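Local coordinates for prenyltransference for protein (Lavandula lanata, PDB 5HC8) that probably catalyses the head-to-middle condensation of two dimethylallyl diphosphate units to lavandulyl diphosphate, as a cis-prenyltransferase-like enzyme, at residues V11-V16 and A233-R238; G22-A27 and F70-M75; E94-Q99 and Q129-M134; L178-T183 and L205-F210. All blocks are in the same frame, centred on the assembly; numbering follows the deposited sequence.

Contact 1. Residues V11-V16 and A233-R238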
# COMPACT_ATOMS: atom_id res chain seq x y z
N VAL A 11 -13.63 -3.15 18.61
CA VAL A 11 -13.59 -3.96 17.38
C VAL A 11 -14.40 -3.33 16.23
O VAL A 11 -14.77 -4.02 15.29
CB VAL A 11 -14.14 -5.37 17.65
CG1 VAL A 11 -13.30 -6.11 18.70
CG2 VAL A 11 -15.61 -5.30 18.10
N THR A 12 -14.71 -2.06 16.34
CA THR A 12 -15.36 -1.32 15.26
C THR A 12 -14.32 -0.37 14.67
O THR A 12 -13.80 0.46 15.39
CB THR A 12 -16.50 -0.45 15.78
OG1 THR A 12 -17.55 -1.27 16.24
CG2 THR A 12 -17.05 0.42 14.67
N PRO A 13 -14.02 -0.48 13.37
CA PRO A 13 -13.00 0.39 12.77
C PRO A 13 -13.38 1.89 12.88
O PRO A 13 -14.52 2.26 12.61
CB PRO A 13 -12.97 -0.06 11.30
CG PRO A 13 -14.15 -0.95 11.10
CD PRO A 13 -14.59 -1.45 12.44
N ASN A 14 -12.43 2.75 13.14
CA ASN A 14 -12.68 4.16 13.04
C ASN A 14 -12.89 4.58 11.56
O ASN A 14 -13.82 5.35 11.25
CB ASN A 14 -11.54 4.98 13.62
CG ASN A 14 -11.44 4.85 15.12
OD1 ASN A 14 -12.44 4.72 15.79
ND2 ASN A 14 -10.25 4.79 15.62
N HIS A 15 -11.98 4.15 10.71
CA HIS A 15 -12.00 4.58 9.29
C HIS A 15 -12.12 3.36 8.42
O HIS A 15 -11.27 2.44 8.51
CB HIS A 15 -10.70 5.35 8.99
CG HIS A 15 -10.54 5.85 7.60
ND1 HIS A 15 -9.39 6.52 7.19
CD2 HIS A 15 -11.33 5.76 6.50
CE1 HIS A 15 -9.49 6.83 5.90
NE2 HIS A 15 -10.67 6.41 5.48
N VAL A 16 -13.18 3.34 7.59
CA VAL A 16 -13.34 2.28 6.55
C VAL A 16 -13.25 2.94 5.18
O VAL A 16 -13.93 3.98 4.96
CB VAL A 16 -14.70 1.50 6.71
CG1 VAL A 16 -14.89 0.46 5.57
CG2 VAL A 16 -14.73 0.81 8.06
N ALA A 233 -17.17 -8.17 9.75
CA ALA A 233 -17.04 -9.44 10.44
C ALA A 233 -15.66 -10.03 10.18
O ALA A 233 -15.09 -10.63 11.08
CB ALA A 233 -18.11 -10.40 9.95
N SER A 234 -15.16 -9.96 8.94
CA SER A 234 -13.79 -10.40 8.69
C SER A 234 -12.82 -9.59 9.55
O SER A 234 -11.88 -10.17 10.17
CB SER A 234 -13.48 -10.36 7.17
OG SER A 234 -12.13 -10.63 6.82
N TYR A 235 -13.03 -8.25 9.56
CA TYR A 235 -12.26 -7.34 10.37
C TYR A 235 -12.20 -7.77 11.83
O TYR A 235 -11.13 -7.84 12.41
CB TYR A 235 -12.78 -5.92 10.30
CG TYR A 235 -11.97 -4.93 11.06
CD1 TYR A 235 -10.73 -4.47 10.56
CD2 TYR A 235 -12.37 -4.47 12.32
CE1 TYR A 235 -9.98 -3.61 11.25
CE2 TYR A 235 -11.60 -3.57 13.01
CZ TYR A 235 -10.42 -3.16 12.47
OH TYR A 235 -9.66 -2.28 13.15
N ARG A 236 -13.35 -8.00 12.44
CA ARG A 236 -13.36 -8.39 13.85
C ARG A 236 -12.63 -9.72 14.11
O ARG A 236 -12.06 -9.89 15.17
CB ARG A 236 -14.81 -8.47 14.37
CG ARG A 236 -15.60 -7.16 14.37
CD ARG A 236 -16.97 -7.37 15.04
NE ARG A 236 -18.10 -6.76 14.31
CZ ARG A 236 -19.07 -7.40 13.63
NH1 ARG A 236 -19.13 -8.74 13.54
NH2 ARG A 236 -20.03 -6.69 13.02
N CYS A 237 -12.65 -10.66 13.18
CA CYS A 237 -11.80 -11.83 13.29
C CYS A 237 -10.29 -11.62 13.01
O CYS A 237 -9.51 -12.49 13.26
CB CYS A 237 -12.32 -12.92 12.37
SG CYS A 237 -13.98 -13.39 12.82
N ARG A 238 -9.84 -10.47 12.54
CA ARG A 238 -8.39 -10.28 12.34
C ARG A 238 -7.62 -10.03 13.68
O ARG A 238 -8.09 -9.29 14.54
CB ARG A 238 -8.07 -9.08 11.45
CG ARG A 238 -8.87 -8.91 10.14
CD ARG A 238 -8.40 -9.91 9.15
NE ARG A 238 -9.19 -9.84 7.94
CZ ARG A 238 -8.85 -9.22 6.81
NH1 ARG A 238 -7.73 -8.50 6.66
NH2 ARG A 238 -9.67 -9.32 5.80
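Val11, Tyr235 and Arg236 share most of the interface between the N-terminal lead-in 11-16 and the end of helix 225-237, with Pro13 filling the place between them. The phenol ring of Tyr235 swings out with CG anti to the backbone N (chi1 -177°), which carries it off the helix toward the lead-in. Pro13 lies over one face of that ring, its CG 4.1 Å above the plane and shifted toward the rim, while Pro13 CD comes to 3.7 Å from Tyr235 CE2. The edge of the same ring meets Val11 O. Arg236 touches mainly with its aliphatic part: its CG sits 3.4 Å from Val11 O, and CD lies 3.9 Å from Val11 CG2, though Val11 is poorly ordered and these distances are approximate. Val11 O is buried here without a polar partner in the model. Were Tyr235 an alanine, the Pro13 ring would probably lose its aromatic partner and a gap would open between lead-in and helix. Tyr235 also packs on Leu190 and Glu212, of strands 190-193 and 212-215. The contact thus exemplifies a C-terminal helix packed beside a parallel sheet, closing over the chain that leads into central strand 15-19.

Contact 2. Residues G22-A27 and F70-M75. With PIS (trihydrogen thiodiphosphate), chain C; 61G (2-methylbuta-1,3-diene), chain D; ISY (3-methylbut-3-enylsulfanyl(phosphonooxy)phosphinic acid), chain F.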
# COMPACT_ATOMS: atom_id res chain seq x y z
N GLY A 22 -15.57 -3.11 -10.95
CA GLY A 22 -16.34 -4.23 -11.50
C GLY A 22 -17.59 -3.76 -12.23
O GLY A 22 -18.44 -4.56 -12.59
N HIS A 23 -17.72 -2.47 -12.46
CA HIS A 23 -18.95 -1.93 -13.09
C HIS A 23 -19.13 -2.34 -14.54
O HIS A 23 -20.23 -2.62 -14.95
CB HIS A 23 -18.98 -0.41 -13.02
CG HIS A 23 -18.96 0.13 -11.62
ND1 HIS A 23 -17.79 0.38 -10.93
CD2 HIS A 23 -19.96 0.52 -10.81
CE1 HIS A 23 -18.09 0.90 -9.75
NE2 HIS A 23 -19.39 1.00 -9.66
N ARG A 24 -18.10 -2.29 -15.34
CA ARG A 24 -18.21 -2.77 -16.72
C ARG A 24 -18.38 -4.29 -16.82
O ARG A 24 -19.19 -4.76 -17.60
CB ARG A 24 -16.99 -2.27 -17.49
CG ARG A 24 -16.74 -2.91 -18.88
CD ARG A 24 -15.47 -2.35 -19.52
NE ARG A 24 -14.89 -1.33 -18.62
CZ ARG A 24 -15.14 -0.01 -18.64
NH1 ARG A 24 -15.92 0.54 -19.58
NH2 ARG A 24 -14.55 0.75 -17.72
N LYS A 25 -17.64 -5.07 -16.04
CA LYS A 25 -17.87 -6.52 -15.95
C LYS A 25 -19.33 -6.82 -15.62
O LYS A 25 -19.95 -7.70 -16.22
CB LYS A 25 -16.96 -7.19 -14.91
CG LYS A 25 -15.46 -7.16 -15.23
CD LYS A 25 -14.61 -7.77 -14.12
CE LYS A 25 -13.10 -7.64 -14.39
NZ LYS A 25 -12.29 -7.64 -13.12
N TRP A 26 -19.88 -6.07 -14.67
CA TRP A 26 -21.26 -6.25 -14.27
C TRP A 26 -22.19 -5.92 -15.44
O TRP A 26 -23.13 -6.63 -15.69
CB TRP A 26 -21.59 -5.33 -13.10
CG TRP A 26 -22.99 -5.50 -12.53
CD1 TRP A 26 -23.37 -6.37 -11.58
CD2 TRP A 26 -24.17 -4.77 -12.90
NE1 TRP A 26 -24.69 -6.23 -11.29
CE2 TRP A 26 -25.22 -5.25 -12.08
CE3 TRP A 26 -24.44 -3.72 -13.80
CZ2 TRP A 26 -26.51 -4.74 -12.14
CZ3 TRP A 26 -25.74 -3.19 -13.84
CH2 TRP A 26 -26.75 -3.70 -13.00
N ALA A 27 -21.94 -4.80 -16.09
CA ALA A 27 -22.77 -4.44 -17.24
C ALA A 27 -22.71 -5.54 -18.31
O ALA A 27 -23.74 -6.05 -18.73
CB ALA A 27 -22.34 -3.13 -17.81
N PHE A 70 -8.82 9.29 -15.83
CA PHE A 70 -8.99 10.36 -16.85
C PHE A 70 -8.56 9.92 -18.28
O PHE A 70 -8.84 10.62 -19.24
CB PHE A 70 -8.26 11.66 -16.45
CG PHE A 70 -8.99 12.43 -15.40
CD1 PHE A 70 -10.02 13.28 -15.76
CD2 PHE A 70 -8.72 12.24 -14.05
CE1 PHE A 70 -10.73 13.97 -14.80
CE2 PHE A 70 -9.41 12.95 -13.08
CZ PHE A 70 -10.40 13.83 -13.45
N ASN A 71 -7.87 8.79 -18.38
CA ASN A 71 -7.43 8.19 -19.63
C ASN A 71 -8.44 7.28 -20.23
O ASN A 71 -8.17 6.61 -21.25
CB ASN A 71 -6.12 7.43 -19.43
CG ASN A 71 -4.93 8.36 -19.32
OD1 ASN A 71 -5.00 9.51 -19.73
ND2 ASN A 71 -3.83 7.85 -18.76
N ARG A 72 -9.62 7.23 -19.64
CA ARG A 72 -10.75 6.50 -20.24
C ARG A 72 -11.37 7.41 -21.28
O ARG A 72 -10.92 8.55 -21.44
CB ARG A 72 -11.79 6.10 -19.20
CG ARG A 72 -11.18 5.10 -18.20
CD ARG A 72 -12.24 4.56 -17.27
NE ARG A 72 -11.69 3.72 -16.24
CZ ARG A 72 -12.39 2.87 -15.47
NH1 ARG A 72 -13.71 2.75 -15.58
NH2 ARG A 72 -11.74 2.18 -14.55
N SER A 73 -12.39 6.91 -21.97
CA SER A 73 -13.03 7.70 -23.01
C SER A 73 -13.66 8.95 -22.43
O SER A 73 -14.12 8.98 -21.26
CB SER A 73 -14.07 6.88 -23.78
OG SER A 73 -15.33 6.92 -23.15
N LYS A 74 -13.75 10.00 -23.25
CA LYS A 74 -14.31 11.22 -22.80
C LYS A 74 -15.71 11.07 -22.37
O LYS A 74 -16.18 11.66 -21.35
CB LYS A 74 -14.23 12.28 -23.86
CG LYS A 74 -14.71 13.62 -23.31
CD LYS A 74 -13.98 14.83 -23.93
CE LYS A 74 -14.77 15.43 -25.07
NZ LYS A 74 -15.97 16.14 -24.57
N MET A 75 -16.47 10.28 -23.09
CA MET A 75 -17.86 10.21 -22.73
C MET A 75 -18.09 9.42 -21.41
O MET A 75 -18.97 9.78 -20.64
CB MET A 75 -18.71 9.69 -23.86
CG MET A 75 -18.39 8.28 -24.28
SD MET A 75 -19.95 7.38 -24.27
CE MET A 75 -19.94 6.86 -22.57
P1 PIS C . -14.44 -2.68 -14.60
O1 PIS C . -15.10 -1.21 -14.56
P2 PIS C . -14.90 -0.04 -13.51
S1 PIS C . -13.26 0.01 -13.35
O2 PIS C . -13.48 -2.95 -13.43
O3 PIS C . -15.57 -3.71 -14.65
O4 PIS C . -15.59 -0.52 -12.28
O5 PIS C . -13.56 -2.65 -15.89
O6 PIS C . -15.51 1.27 -14.22
CAC 61G D . -13.82 4.73 -11.62
CAE 61G D . -15.30 4.36 -11.36
CAB 61G D . -16.33 5.21 -10.68
CAD 61G D . -15.68 3.02 -11.63
CAA 61G D . -14.64 2.25 -12.24
P1 ISY F . -7.37 -0.98 -12.23
O2 ISY F . -8.10 0.48 -11.94
P3 ISY F . -9.64 0.80 -11.78
O4 ISY F . -8.27 -2.18 -11.72
O5 ISY F . -5.93 -1.08 -11.66
O6 ISY F . -7.28 -1.05 -13.75
O7 ISY F . -10.46 -0.06 -12.66
O8 ISY F . -9.82 2.38 -11.90
S9 ISY F . -10.10 0.16 -9.79
C10 ISY F . -9.56 1.57 -8.86
C11 ISY F . -10.88 2.14 -8.39
C12 ISY F . -11.19 3.60 -8.51
C13 ISY F . -12.48 4.08 -8.02
C14 ISY F . -10.33 4.52 -9.28
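Arg24 and Arg72 meet through two differently shaped chains. Arg24 points its CG away from its own N and then folds at chi3, near -2°, whereas Arg72 runs extended from CG to NE and comes from the opposite direction. Their guanidinium planes stand 66° apart, and Arg24 NH2 lies 3.0 Å from Arg72 NH1. These two donors do not bond to each other; Glu76 forms salt bridges with both, and the thiodiphosphate supplies further negative charge, so the pair belongs to an anion site.

The start of helix 23-30 grips the thiodiphosphate mainly by its backbone. Gly22 occupies the N-cap position, and its N donates to O2. His23 holds O4 of the thiodiphosphate twice, through its backbone N and through ND1 at 2.7 Å, with that oxygen in the plane of the imidazole. Arg24 N reaches O1, and Lys25 N gives a nearly straight bond to O3 of the thiodiphosphate, 2.8 Å long at 173°. By contrast, Arg24 NE makes a weak bond to O5. From across the cleft Arg72 NH1 donates to O6 of the thiodiphosphate at 2.7 Å, while carbon CAC of the methylbutadiene lies over one face of its guanidinium.

Arg72 NE is in turn held by Gly243 O of the second subunit, which helps to fix the group's direction, and His38 NE2 adds another bond to the thiodiphosphate. A diphosphate-type ligand held at a helix N-terminus and met by an arginine from across the pocket is consistent with the allylic substrate site of cis-prenyltransferases, to which this enzyme probably belongs, here filled by thiodiphosphate and methylbutadiene.

Contact 3. Residues E94-Q99 and Q129-M134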
# COMPACT_ATOMS: atom_id res chain seq x y z
N GLU A 94 -29.65 14.65 1.22
CA GLU A 94 -30.47 13.86 2.18
C GLU A 94 -29.70 13.33 3.40
O GLU A 94 -30.18 13.40 4.52
CB GLU A 94 -31.13 12.69 1.45
CG GLU A 94 -32.46 12.24 2.07
CD GLU A 94 -33.56 13.32 1.98
OE1 GLU A 94 -34.68 13.09 2.49
OE2 GLU A 94 -33.32 14.41 1.39
N LEU A 95 -28.51 12.78 3.19
CA LEU A 95 -27.72 12.25 4.27
C LEU A 95 -27.24 13.31 5.32
O LEU A 95 -27.22 13.04 6.53
CB LEU A 95 -26.49 11.52 3.69
CG LEU A 95 -26.80 10.21 2.94
CD1 LEU A 95 -25.74 9.86 1.90
CD2 LEU A 95 -26.93 9.15 4.00
N VAL A 96 -26.81 14.47 4.85
CA VAL A 96 -26.25 15.45 5.75
C VAL A 96 -27.38 16.19 6.50
O VAL A 96 -27.15 16.68 7.63
CB VAL A 96 -25.29 16.41 5.04
CG1 VAL A 96 -24.23 15.66 4.26
CG2 VAL A 96 -26.00 17.35 4.09
N THR A 97 -28.57 16.24 5.89
CA THR A 97 -29.78 16.84 6.54
C THR A 97 -30.68 15.86 7.27
O THR A 97 -31.64 16.28 7.92
CB THR A 97 -30.60 17.76 5.59
OG1 THR A 97 -31.21 17.03 4.52
CG2 THR A 97 -29.70 18.83 5.00
N SER A 98 -30.35 14.56 7.23
CA SER A 98 -31.02 13.56 8.05
C SER A 98 -30.54 13.62 9.48
O SER A 98 -29.62 14.37 9.84
CB SER A 98 -30.73 12.15 7.53
OG SER A 98 -29.43 11.71 7.90
N GLN A 99 -31.15 12.78 10.30
CA GLN A 99 -30.70 12.63 11.68
C GLN A 99 -29.35 11.93 11.76
O GLN A 99 -28.77 11.90 12.82
CB GLN A 99 -31.72 11.86 12.51
CG GLN A 99 -33.00 12.65 12.76
CD GLN A 99 -34.25 11.87 12.36
OE1 GLN A 99 -34.65 11.85 11.17
NE2 GLN A 99 -34.88 11.22 13.34
N GLN A 129 -21.06 21.48 7.04
CA GLN A 129 -19.91 21.98 7.74
C GLN A 129 -20.05 21.88 9.26
O GLN A 129 -19.07 21.59 9.96
CB GLN A 129 -19.64 23.44 7.35
CG GLN A 129 -18.46 24.00 8.13
CD GLN A 129 -17.65 25.02 7.36
OE1 GLN A 129 -18.21 25.86 6.66
NE2 GLN A 129 -16.32 24.95 7.50
N ALA A 130 -21.25 22.13 9.78
CA ALA A 130 -21.42 22.11 11.25
C ALA A 130 -21.87 20.74 11.82
O ALA A 130 -22.07 20.60 13.03
CB ALA A 130 -22.40 23.21 11.67
N ASN A 131 -22.06 19.74 10.96
CA ASN A 131 -22.62 18.45 11.39
C ASN A 131 -21.64 17.73 12.30
O ASN A 131 -20.43 17.95 12.24
CB ASN A 131 -22.99 17.59 10.18
CG ASN A 131 -24.16 18.17 9.41
OD1 ASN A 131 -24.63 19.22 9.79
ND2 ASN A 131 -24.63 17.51 8.35
N LYS A 132 -22.16 16.88 13.16
CA LYS A 132 -21.32 16.16 14.12
C LYS A 132 -21.34 14.65 13.92
O LYS A 132 -20.76 13.94 14.73
CB LYS A 132 -21.86 16.46 15.55
CG LYS A 132 -21.59 17.88 16.05
CD LYS A 132 -20.12 18.12 16.38
CE LYS A 132 -19.88 19.59 16.74
NZ LYS A 132 -18.44 19.94 16.71
N GLY A 133 -22.04 14.14 12.92
CA GLY A 133 -22.16 12.70 12.72
C GLY A 133 -20.95 12.13 11.97
O GLY A 133 -19.88 12.70 11.98
N MET A 134 -21.13 10.98 11.35
CA MET A 134 -20.01 10.29 10.76
C MET A 134 -19.52 11.16 9.64
O MET A 134 -20.31 11.73 8.90
CB MET A 134 -20.44 8.92 10.21
CG MET A 134 -19.34 8.08 9.54
SD MET A 134 -19.98 6.61 8.76
CE MET A 134 -20.58 7.23 7.21
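Asn131 ND2 approaches Val96 O at 2.7 Å, but the N-H...O angle is only 118°, so the hydrogen bond is weak despite its length. The stronger partner of the same amide nitrogen is Ile102 O, which places Asn131 between the end of helix 91-97 and the approach to strand 103-107. With CG anti to its carbonyl carbon (chi1 -68°), the amide leans from the 129-134 loop toward the helix. Within the first segment, Ser98 OG donates to Leu95 O at 2.9 Å, from above the carbonyl plane (37° out of it), tying the chain back as it leaves the helix. Backbone hydrogen bonds between Gly133 and Asp101 and between Met134 and Gln103 continue the join toward the sheet. Van der Waals contact adds to these bonds, since Val96 CB stands 3.5 Å from Asn131 ND2; the valine itself packs on Leu127 and Ser128 of helix 115-128 and on Phe104. A leucine replacing Asn131 would probably deprive both Val96 O and Ile102 O of this shared donor, leaving the loop less firmly fixed to the helix end. Here an asparagine bridges main-chain carbonyls where a helix and a loop lead into neighbouring parallel strands, 103-107 and 135-140, of an alpha/beta fold.

Contact 4. Residues L178-T183 and L205-F210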
# COMPACT_ATOMS: atom_id res chain seq x y z
N LEU A 178 -0.81 15.87 3.83
CA LEU A 178 -1.58 15.06 2.87
C LEU A 178 -2.96 15.56 2.82
O LEU A 178 -3.41 16.33 3.70
CB LEU A 178 -1.57 13.57 3.31
CG LEU A 178 -0.15 13.01 3.28
CD1 LEU A 178 -0.07 11.76 4.15
CD2 LEU A 178 0.23 12.61 1.83
N MET A 179 -3.68 15.08 1.80
CA MET A 179 -5.08 15.38 1.60
C MET A 179 -5.97 14.81 2.68
O MET A 179 -7.06 15.34 2.86
CB MET A 179 -5.56 14.95 0.21
CG MET A 179 -5.00 15.85 -0.89
SD MET A 179 -5.58 15.36 -2.54
CE MET A 179 -4.15 14.51 -3.12
N THR A 180 -5.48 13.83 3.47
CA THR A 180 -6.28 13.27 4.54
C THR A 180 -6.11 14.11 5.82
O THR A 180 -6.63 13.71 6.87
CB THR A 180 -5.84 11.81 4.78
OG1 THR A 180 -4.39 11.69 4.67
CG2 THR A 180 -6.53 10.97 3.76
N ASN A 181 -5.41 15.27 5.73
CA ASN A 181 -5.25 16.16 6.92
C ASN A 181 -6.59 16.69 7.47
O ASN A 181 -6.68 17.22 8.59
CB ASN A 181 -4.20 17.27 6.71
CG ASN A 181 -4.62 18.27 5.68
OD1 ASN A 181 -5.76 18.32 5.26
ND2 ASN A 181 -3.63 19.01 5.18
N ILE A 182 -7.63 16.54 6.71
CA ILE A 182 -8.96 16.86 7.17
C ILE A 182 -9.57 15.86 8.15
O ILE A 182 -10.66 16.10 8.59
CB ILE A 182 -9.91 17.06 5.99
CG1 ILE A 182 -10.08 15.74 5.19
CG2 ILE A 182 -9.44 18.23 5.10
CD1 ILE A 182 -11.32 15.73 4.35
N THR A 183 -8.90 14.75 8.48
CA THR A 183 -9.47 13.83 9.44
C THR A 183 -8.44 13.58 10.46
O THR A 183 -7.29 13.40 10.11
CB THR A 183 -9.48 12.34 9.05
OG1 THR A 183 -9.07 12.03 7.70
CG2 THR A 183 -10.58 11.65 9.58
N LEU A 205 -1.56 5.26 -0.27
CA LEU A 205 -0.33 4.52 -0.12
C LEU A 205 0.21 4.85 1.27
O LEU A 205 0.32 3.96 2.08
CB LEU A 205 0.70 4.89 -1.22
CG LEU A 205 0.20 4.54 -2.65
CD1 LEU A 205 1.25 5.06 -3.66
CD2 LEU A 205 -0.02 3.09 -2.85
N TRP A 206 0.58 6.12 1.54
CA TRP A 206 1.05 6.52 2.86
C TRP A 206 0.09 6.02 3.97
O TRP A 206 0.54 5.61 5.06
CB TRP A 206 1.15 8.03 2.96
CG TRP A 206 1.39 8.53 4.34
CD1 TRP A 206 0.47 8.71 5.33
CD2 TRP A 206 2.68 8.83 4.92
NE1 TRP A 206 1.10 9.15 6.47
CE2 TRP A 206 2.46 9.22 6.25
CE3 TRP A 206 3.97 8.87 4.42
CZ2 TRP A 206 3.50 9.63 7.08
CZ3 TRP A 206 5.00 9.17 5.26
CH2 TRP A 206 4.76 9.62 6.56
N GLN A 207 -1.19 6.11 3.66
CA GLN A 207 -2.25 5.81 4.61
C GLN A 207 -2.38 4.37 5.03
O GLN A 207 -3.11 4.12 6.01
CB GLN A 207 -3.60 6.42 4.18
CG GLN A 207 -3.62 7.94 4.12
CD GLN A 207 -3.06 8.59 2.84
OE1 GLN A 207 -2.48 7.91 1.95
NE2 GLN A 207 -3.23 9.92 2.73
N LEU A 208 -1.71 3.43 4.37
CA LEU A 208 -2.02 1.99 4.49
C LEU A 208 -1.06 1.05 5.20
O LEU A 208 -1.17 -0.14 4.94
CB LEU A 208 -2.32 1.41 3.05
CG LEU A 208 -3.46 2.05 2.27
CD1 LEU A 208 -3.71 1.17 1.03
CD2 LEU A 208 -4.77 2.14 3.07
N PRO A 209 -0.10 1.53 6.07
CA PRO A 209 0.94 0.62 6.58
C PRO A 209 0.35 -0.52 7.41
O PRO A 209 0.87 -1.62 7.33
CB PRO A 209 1.86 1.53 7.45
CG PRO A 209 1.04 2.75 7.75
CD PRO A 209 0.05 2.89 6.62
N PHE A 210 -0.78 -0.29 8.09
CA PHE A 210 -1.37 -1.35 8.97
C PHE A 210 -2.80 -1.64 8.71
O PHE A 210 -3.40 -2.44 9.42
CB PHE A 210 -1.09 -1.05 10.47
CG PHE A 210 0.43 -1.07 10.79
CD1 PHE A 210 1.10 -2.27 10.89
CD2 PHE A 210 1.12 0.10 10.92
CE1 PHE A 210 2.46 -2.31 11.15
CE2 PHE A 210 2.49 0.09 11.17
CZ PHE A 210 3.14 -1.10 11.28
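One face of the Trp206 indole receives Leu178 CD1, which stands 3.6 Å from the centroid of the five-membered ring and 23° off its normal, a CH-pi contact over the pyrrole part. Leu178 CD1 comes to 3.3 Å from Trp206 CD1, and the two side chains cross at about a right angle. Trp206 also stacks with Phe174 and makes a cation-pi contact with Arg145 of the second subunit, while its NE1 is bonded to Glu175. The other flat group is the amide of Gln207. Its NE2 donates to Thr180 OG1, 2.9 Å away at 168°, and the hydroxyl oxygen lies only 3° from the amide plane. A bend at chi2 turns that amide toward the threonine, whose CG2 is 3.6 Å from Gln207 NE2. Thr180 O in turn accepts from Thr183 N and Thr183 OG1, both from the same face of its plane, bracing the loop 178-183. Trp206 and Gln207 occupy the middle of a type I turn from Leu205 to Leu208. All four touching residues are buried. Because Asp147 also accepts from Gln207 NE2, two acceptors satisfy the buried amide nitrogen and fix its rotation, holding the two loops in a definite relative position next to the subunit interface.

In the fold
The four contacts illustrate how chemistry follows location. Contact 4 is buried throughout and lies nearest the centre of the chain, combining an apolar ring contact with one straight hydrogen bond. Contacts 1 and 3 are partly buried: contact 1 is almost wholly van der Waals, whereas contact 3 rests on a weak hydrogen bond from an asparagine amide. Contact 2, at the surface, is instead charged and organised round ligands. Strand 15-19 of contact 1 leads on to helix 23-30 of contact 2, and helix 74-89 of contact 2 to helix 91-97 of contact 3. Contact 1 encloses the other three along the chain. Contacts 1, 2 and 4 reach the second subunit, whereas no other chain touches contact 3.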